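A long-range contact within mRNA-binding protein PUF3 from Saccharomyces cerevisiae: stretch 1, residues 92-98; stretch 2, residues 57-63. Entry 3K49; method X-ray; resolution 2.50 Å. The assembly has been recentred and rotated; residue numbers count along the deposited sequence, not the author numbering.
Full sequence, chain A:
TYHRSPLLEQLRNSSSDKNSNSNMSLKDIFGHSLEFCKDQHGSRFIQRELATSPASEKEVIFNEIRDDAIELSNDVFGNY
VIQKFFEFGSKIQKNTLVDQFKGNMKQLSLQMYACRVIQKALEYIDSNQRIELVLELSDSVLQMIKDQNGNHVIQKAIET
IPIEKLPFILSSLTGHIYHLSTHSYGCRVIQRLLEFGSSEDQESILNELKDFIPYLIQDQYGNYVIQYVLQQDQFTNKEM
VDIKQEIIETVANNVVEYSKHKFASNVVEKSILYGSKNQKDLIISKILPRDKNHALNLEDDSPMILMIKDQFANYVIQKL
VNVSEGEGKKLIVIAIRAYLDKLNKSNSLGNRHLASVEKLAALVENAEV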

# COMPACT_ATOMS: atom_id res chain seq x y z
N ILE A 92 15.69 -27.80 -10.50
CA ILE A 92 14.91 -28.99 -10.75
C ILE A 92 13.67 -29.04 -9.87
O ILE A 92 12.60 -29.41 -10.33
CB ILE A 92 15.73 -30.27 -10.51
CG1 ILE A 92 17.00 -30.26 -11.36
CG2 ILE A 92 14.90 -31.51 -10.78
CD1 ILE A 92 16.73 -30.20 -12.85
N GLN A 93 13.81 -28.70 -8.59
CA GLN A 93 12.69 -28.77 -7.65
C GLN A 93 11.67 -27.65 -7.89
O GLN A 93 10.46 -27.88 -7.88
CB GLN A 93 13.19 -28.76 -6.21
CG GLN A 93 13.78 -30.10 -5.81
CD GLN A 93 14.70 -30.05 -4.62
OE1 GLN A 93 15.05 -28.98 -4.12
NE2 GLN A 93 15.11 -31.21 -4.16
N LYS A 94 12.16 -26.45 -8.11
CA LYS A 94 11.31 -25.34 -8.44
C LYS A 94 10.51 -25.62 -9.72
O LYS A 94 9.30 -25.43 -9.74
CB LYS A 94 12.13 -24.04 -8.52
CG LYS A 94 12.64 -23.59 -7.15
CD LYS A 94 13.19 -22.18 -7.16
CE LYS A 94 14.70 -22.15 -7.23
NZ LYS A 94 15.22 -20.81 -6.80
N ASN A 95 11.18 -26.10 -10.77
CA ASN A 95 10.52 -26.42 -12.04
C ASN A 95 9.40 -27.43 -11.84
O ASN A 95 8.34 -27.34 -12.47
CB ASN A 95 11.52 -26.97 -13.06
CG ASN A 95 12.54 -25.94 -13.51
OD1 ASN A 95 12.39 -24.74 -13.25
ND2 ASN A 95 13.59 -26.41 -14.18
N THR A 96 9.63 -28.39 -10.96
CA THR A 96 8.66 -29.44 -10.71
C THR A 96 7.38 -28.91 -10.07
O THR A 96 6.28 -29.33 -10.43
CB THR A 96 9.27 -30.54 -9.82
OG1 THR A 96 10.27 -31.24 -10.57
CG2 THR A 96 8.20 -31.52 -9.35
N LEU A 97 7.53 -27.99 -9.12
CA LEU A 97 6.39 -27.37 -8.46
C LEU A 97 5.63 -26.49 -9.45
O LEU A 97 4.39 -26.51 -9.49
CB LEU A 97 6.87 -26.52 -7.29
CG LEU A 97 7.58 -27.24 -6.16
CD1 LEU A 97 8.03 -26.22 -5.10
CD2 LEU A 97 6.69 -28.30 -5.56
N VAL A 98 6.37 -25.73 -10.25
CA VAL A 98 5.76 -24.88 -11.25
C VAL A 98 4.91 -25.72 -12.19
O VAL A 98 3.78 -25.37 -12.51
CB VAL A 98 6.82 -24.08 -12.05
CG1 VAL A 98 6.21 -23.45 -13.28
CG2 VAL A 98 7.44 -23.01 -11.18
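Stretch 2 57-63: EKEVIFN

Stretch 2, residues 57-63, is helical throughout, as is stretch 1, and both helices extend beyond the residues listed. Phi and psi stay in the helical range, with psi of Asn 63 loosening to -17°. Within stretch 2 the backbone repeats the i to i+4 pattern: Phe 62 N donates to Lys 58 O at 2.9 Å, and Asn 63 N to Glu 59 O at 2.8 Å. The two helices run in nearly the same direction, with a crossing angle of 15°. Their axes come no closer than 11.7 Å. The backbones are nearest at Gln 93 and Phe 62, whose CA atoms are 7.7 Å apart.

Phe 62 is the centre of the contact. Its CA-to-CB bond points toward stretch 1, and chi1 is t. Gln 93 also points toward its partner, and its CG lies over one face of the ring, 3.7 Å from CD1 of Phe 62. This is a CH-pi contact, almost along the ring normal. The ring tip reaches the backbone of stretch 1, with Phe 62 CZ 3.6 Å from Gln 93 O. Thr 96 CG2 meets the ring edge, 3.8 Å from Phe 62 CZ. Leu 97 CD2 packs 3.6 Å from Phe 62 CE2, an apolar contact.

The amide of Gln 93 extends past the ring. Its NE2 lies 3.7 Å from Glu 59 CA and 3.8 Å from Glu 59 CG. No direct hydrogen bond joins the stretches. Water 1 links them instead: it accepts from Gln 93 NE2 at 3.0 Å and donates to Asn 63 OD1 at 2.4 Å, a short distance. Lys 58 starts toward stretch 1, but its end leads away. The contact buries 260 Å² in all, and Phe 62 and Gln 93 supply most of it.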

# COMPACT_ATOMS: atom_id res chain seq x y z
N GLU A 57 19.46 -33.97 2.00
CA GLU A 57 18.34 -34.03 2.91
C GLU A 57 17.13 -33.28 2.33
O GLU A 57 15.98 -33.67 2.54
CB GLU A 57 18.73 -33.47 4.28
CG GLU A 57 19.52 -34.46 5.13
CD GLU A 57 19.86 -33.92 6.51
OE1 GLU A 57 19.50 -34.59 7.50
OE2 GLU A 57 20.48 -32.83 6.60
N LYS A 58 17.39 -32.22 1.59
CA LYS A 58 16.30 -31.49 0.95
C LYS A 58 15.63 -32.37 -0.11
O LYS A 58 14.41 -32.42 -0.18
CB LYS A 58 16.79 -30.16 0.38
CG LYS A 58 17.14 -29.14 1.46
CD LYS A 58 17.49 -27.76 0.91
CE LYS A 58 18.82 -27.79 0.18
NZ LYS A 58 19.21 -26.43 -0.25
N GLU A 59 16.43 -33.08 -0.91
CA GLU A 59 15.90 -33.99 -1.93
C GLU A 59 14.98 -35.02 -1.31
O GLU A 59 13.91 -35.29 -1.84
CB GLU A 59 17.02 -34.73 -2.67
CG GLU A 59 17.83 -33.86 -3.64
CD GLU A 59 19.11 -34.56 -4.10
OE1 GLU A 59 19.03 -35.67 -4.69
OE2 GLU A 59 20.20 -33.98 -3.87
N VAL A 60 15.40 -35.58 -0.19
CA VAL A 60 14.65 -36.68 0.40
C VAL A 60 13.28 -36.23 0.86
O VAL A 60 12.29 -36.93 0.64
CB VAL A 60 15.43 -37.41 1.53
CG1 VAL A 60 14.51 -38.32 2.31
CG2 VAL A 60 16.58 -38.21 0.92
N ILE A 61 13.22 -35.07 1.51
CA ILE A 61 11.94 -34.47 1.88
C ILE A 61 11.10 -34.16 0.64
O ILE A 61 9.93 -34.52 0.58
CB ILE A 61 12.12 -33.18 2.67
CG1 ILE A 61 12.96 -33.43 3.92
CG2 ILE A 61 10.75 -32.62 3.06
CD1 ILE A 61 12.25 -34.27 4.97
N PHE A 62 11.71 -33.50 -0.34
CA PHE A 62 10.97 -33.08 -1.53
C PHE A 62 10.39 -34.25 -2.32
O PHE A 62 9.22 -34.23 -2.69
CB PHE A 62 11.84 -32.23 -2.46
CG PHE A 62 11.13 -31.77 -3.70
CD1 PHE A 62 11.17 -32.52 -4.87
CD2 PHE A 62 10.42 -30.56 -3.70
CE1 PHE A 62 10.51 -32.09 -6.01
CE2 PHE A 62 9.76 -30.11 -4.84
CZ PHE A 62 9.81 -30.88 -6.00
N ASN A 63 11.21 -35.25 -2.61
CA ASN A 63 10.75 -36.37 -3.42
C ASN A 63 9.66 -37.16 -2.71
O ASN A 63 8.90 -37.91 -3.32
CB ASN A 63 11.93 -37.27 -3.82
CG ASN A 63 12.95 -36.53 -4.68
OD1 ASN A 63 12.67 -35.45 -5.20
ND2 ASN A 63 14.14 -37.11 -4.83
O HOH W 1 14.33 -33.69 -5.58